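Endonuclease/exonuclease/phosphatase (Beutenbergia cavernae DSM 12333, PDB 4RUW) is of unknown function but belongs to the endonuclease/exonuclease/phosphatase family, joining a DNase I-like domain to an Ig-like domain and carrying a zinc ion. Local coordinates at residues E116-A120 and D121-H125. Residues are numbered along the deposited sequence; the frame is centred on the assembly and turned at random.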
ATOM      1  N   GLU A 116      -4.278 -24.921   7.137  1.00 14.13           N
ATOM      2  CA  GLU A 116      -3.740 -26.256   7.357  1.00 14.78           C
ATOM      3  C   GLU A 116      -2.272 -26.330   6.929  1.00 14.32           C
ATOM      4  O   GLU A 116      -1.431 -26.876   7.640  1.00 14.72           O
ATOM      5  CB  GLU A 116      -4.570 -27.282   6.587  1.00 15.57           C
ATOM      6  CG  GLU A 116      -4.056 -28.695   6.693  1.00 18.24           C
ATOM      7  CD  GLU A 116      -4.934 -29.671   5.951  1.00 18.42           C
ATOM      8  OE1 GLU A 116      -5.226 -29.436   4.754  1.00 20.03           O
ATOM      9  OE2 GLU A 116      -5.346 -30.665   6.578  1.00 18.95           O
ATOM     10  N   LEU A 117      -1.972 -25.760   5.771  1.00 13.56           N
ATOM     11  CA  LEU A 117      -0.622 -25.799   5.224  1.00 13.44           C
ATOM     12  C   LEU A 117       0.401 -25.001   6.028  1.00 13.36           C
ATOM     13  O   LEU A 117       1.594 -25.304   5.980  1.00 15.22           O
ATOM     14  CB  LEU A 117      -0.629 -25.303   3.777  1.00 13.73           C
ATOM     15  CG  LEU A 117      -1.255 -26.259   2.764  1.00 14.13           C
ATOM     16  CD1 LEU A 117      -1.690 -25.490   1.534  1.00 14.60           C
ATOM     17  CD2 LEU A 117      -0.270 -27.363   2.398  1.00 15.94           C
ATOM     18  N   LEU A 118      -0.055 -23.983   6.756  1.00 13.21           N
ATOM     19  CA  LEU A 118       0.853 -23.043   7.415  1.00 13.42           C
ATOM     20  C   LEU A 118       0.805 -23.115   8.941  1.00 14.31           C
ATOM     21  O   LEU A 118       1.548 -22.402   9.615  1.00 14.64           O
ATOM     22  CB  LEU A 118       0.583 -21.612   6.927  1.00 13.87           C
ATOM     23  CG  LEU A 118       1.037 -21.351   5.485  1.00 14.28           C
ATOM     24  CD1 LEU A 118       0.415 -20.087   4.920  1.00 16.43           C
ATOM     25  CD2 LEU A 118       2.564 -21.293   5.400  1.00 15.56           C
ATOM     26  N   ALA A 119      -0.043 -23.983   9.488  1.00 15.31           N
ATOM     27  CA  ALA A 119      -0.173 -24.105  10.938  1.00 16.47           C
ATOM     28  C   ALA A 119       1.161 -24.428  11.602  1.00 17.29           C
ATOM     29  O   ALA A 119       1.538 -23.805  12.600  1.00 18.04           O
ATOM     30  CB  ALA A 119      -1.211 -25.152  11.296  1.00 17.90           C
ATOM     31  N   ALA A 120       1.890 -25.389  11.044  1.00 17.32           N
ATOM     32  CA  ALA A 120       3.144 -25.819  11.655  1.00 18.59           C
ATOM     33  C   ALA A 120       4.221 -24.742  11.547  1.00 18.58           C
ATOM     34  O   ALA A 120       5.238 -24.790  12.237  1.00 20.94           O
ATOM     35  CB  ALA A 120       3.617 -27.128  11.033  1.00 20.69           C
ATOM     36  N   ASP A 121       3.993 -23.772  10.671  1.00 16.96           N
ATOM     37  CA  ASP A 121       4.907 -22.652  10.505  1.00 16.93           C
ATOM     38  C   ASP A 121       4.531 -21.486  11.403  1.00 17.24           C
ATOM     39  O   ASP A 121       5.172 -20.435  11.365  1.00 19.17           O
ATOM     40  CB  ASP A 121       4.914 -22.218   9.046  1.00 17.50           C
ATOM     41  CG  ASP A 121       5.263 -23.358   8.126  1.00 18.45           C
ATOM     42  OD1 ASP A 121       6.427 -23.794   8.189  1.00 20.65           O
ATOM     43  OD2 ASP A 121       4.385 -23.832   7.368  1.00 19.55           O
ATOM     44  N   GLY A 122       3.482 -21.673  12.198  1.00 17.25           N
ATOM     45  CA  GLY A 122       3.091 -20.700  13.198  1.00 17.66           C
ATOM     46  C   GLY A 122       1.940 -19.785  12.819  1.00 16.03           C
ATOM     47  O   GLY A 122       1.513 -18.974  13.640  1.00 16.81           O
ATOM     48  N   TYR A 123       1.430 -19.901  11.593  1.00 14.95           N
ATOM     49  CA  TYR A 123       0.353 -19.018  11.144  1.00 14.97           C
ATOM     50  C   TYR A 123      -0.994 -19.542  11.594  1.00 15.68           C
ATOM     51  O   TYR A 123      -1.800 -20.000  10.790  1.00 19.39           O
ATOM     52  CB  TYR A 123       0.406 -18.816   9.624  1.00 13.99           C
ATOM     53  CG  TYR A 123       1.691 -18.151   9.206  1.00 13.51           C
ATOM     54  CD1 TYR A 123       1.805 -16.762   9.174  1.00 14.21           C
ATOM     55  CD2 TYR A 123       2.814 -18.913   8.901  1.00 14.33           C
ATOM     56  CE1 TYR A 123       3.004 -16.155   8.834  1.00 14.57           C
ATOM     57  CE2 TYR A 123       4.006 -18.321   8.556  1.00 14.36           C
ATOM     58  CZ  TYR A 123       4.099 -16.944   8.529  1.00 14.91           C
ATOM     59  OH  TYR A 123       5.296 -16.368   8.190  1.00 16.05           O
ATOM     60  N   VAL A 124      -1.234 -19.457  12.896  1.00 15.63           N
ATOM     61  CA  VAL A 124      -2.411 -20.071  13.500  1.00 16.51           C
ATOM     62  C   VAL A 124      -3.518 -19.061  13.810  1.00 15.82           C
ATOM     63  O   VAL A 124      -4.553 -19.420  14.368  1.00 19.71           O
ATOM     64  CB  VAL A 124      -2.053 -20.857  14.776  1.00 18.65           C
ATOM     65  CG1 VAL A 124      -1.131 -22.016  14.431  1.00 20.17           C
ATOM     66  CG2 VAL A 124      -1.413 -19.938  15.806  1.00 19.87           C
ATOM     67  N   HIS A 125      -3.302 -17.801  13.440  1.00 14.34           N
ATOM     68  CA  HIS A 125      -4.310 -16.756  13.609  1.00 14.71           C
ATOM     69  C   HIS A 125      -4.688 -16.250  12.232  1.00 14.69           C
ATOM     70  O   HIS A 125      -3.876 -15.630  11.552  1.00 15.72           O
ATOM     71  CB  HIS A 125      -3.754 -15.634  14.480  1.00 15.70           C
ATOM     72  CG  HIS A 125      -3.167 -16.128  15.760  1.00 16.68           C
ATOM     73  ND1 HIS A 125      -3.939 -16.575  16.805  1.00 18.77           N
ATOM     74  CD2 HIS A 125      -1.877 -16.283  16.152  1.00 17.96           C
ATOM     75  CE1 HIS A 125      -3.158 -16.975  17.793  1.00 18.77           C
ATOM     76  NE2 HIS A 125      -1.901 -16.799  17.419  1.00 18.95           N
TER
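Leu118 O is gripped by two backbone amides. Tyr123 N hydrogen-bonds to it at 3.2 Å, with an N-H...O angle of 153°. Asp121 N comes in from the opposite face of the carbonyl plane at 3.0 Å, and its angle is more bent, at 135°. A third bond, Gly122 N to Ala119 O, spans 2.9 Å. The bonds from Tyr123 and Gly122 make a Schellman motif that ends helix 110-118. Gly122 is its C-prime residue, with positive phi. The chain then runs on to strand 125-133, an outer strand of a mixed sheet in the DNase I-like domain. Tyr123 CB packs against Leu118 CB at 3.9 Å. Tyr123 CG stands beside its backbone N (chi1 -62°), which turns the ring edge to Leu118 O, close to the ring plane. The side chains of Tyr123 and Leu118 both pack on Met152 of strand 146-153, and the Tyr123 hydroxyl is hydrogen-bonded to Pro89 O. The Asp121 side chain lies obliquely across Leu118, its OD2 3.7 Å from Leu118 CD2. OD2 is 3.4 Å from Leu117 O. Both are acceptors, and Arg85 of helix 77-87 donates to each: NE in a salt bridge to OD2, NH2 in a hydrogen bond to Leu117 O. Val124 CG1 rests 3.7 Å from Ala119 O.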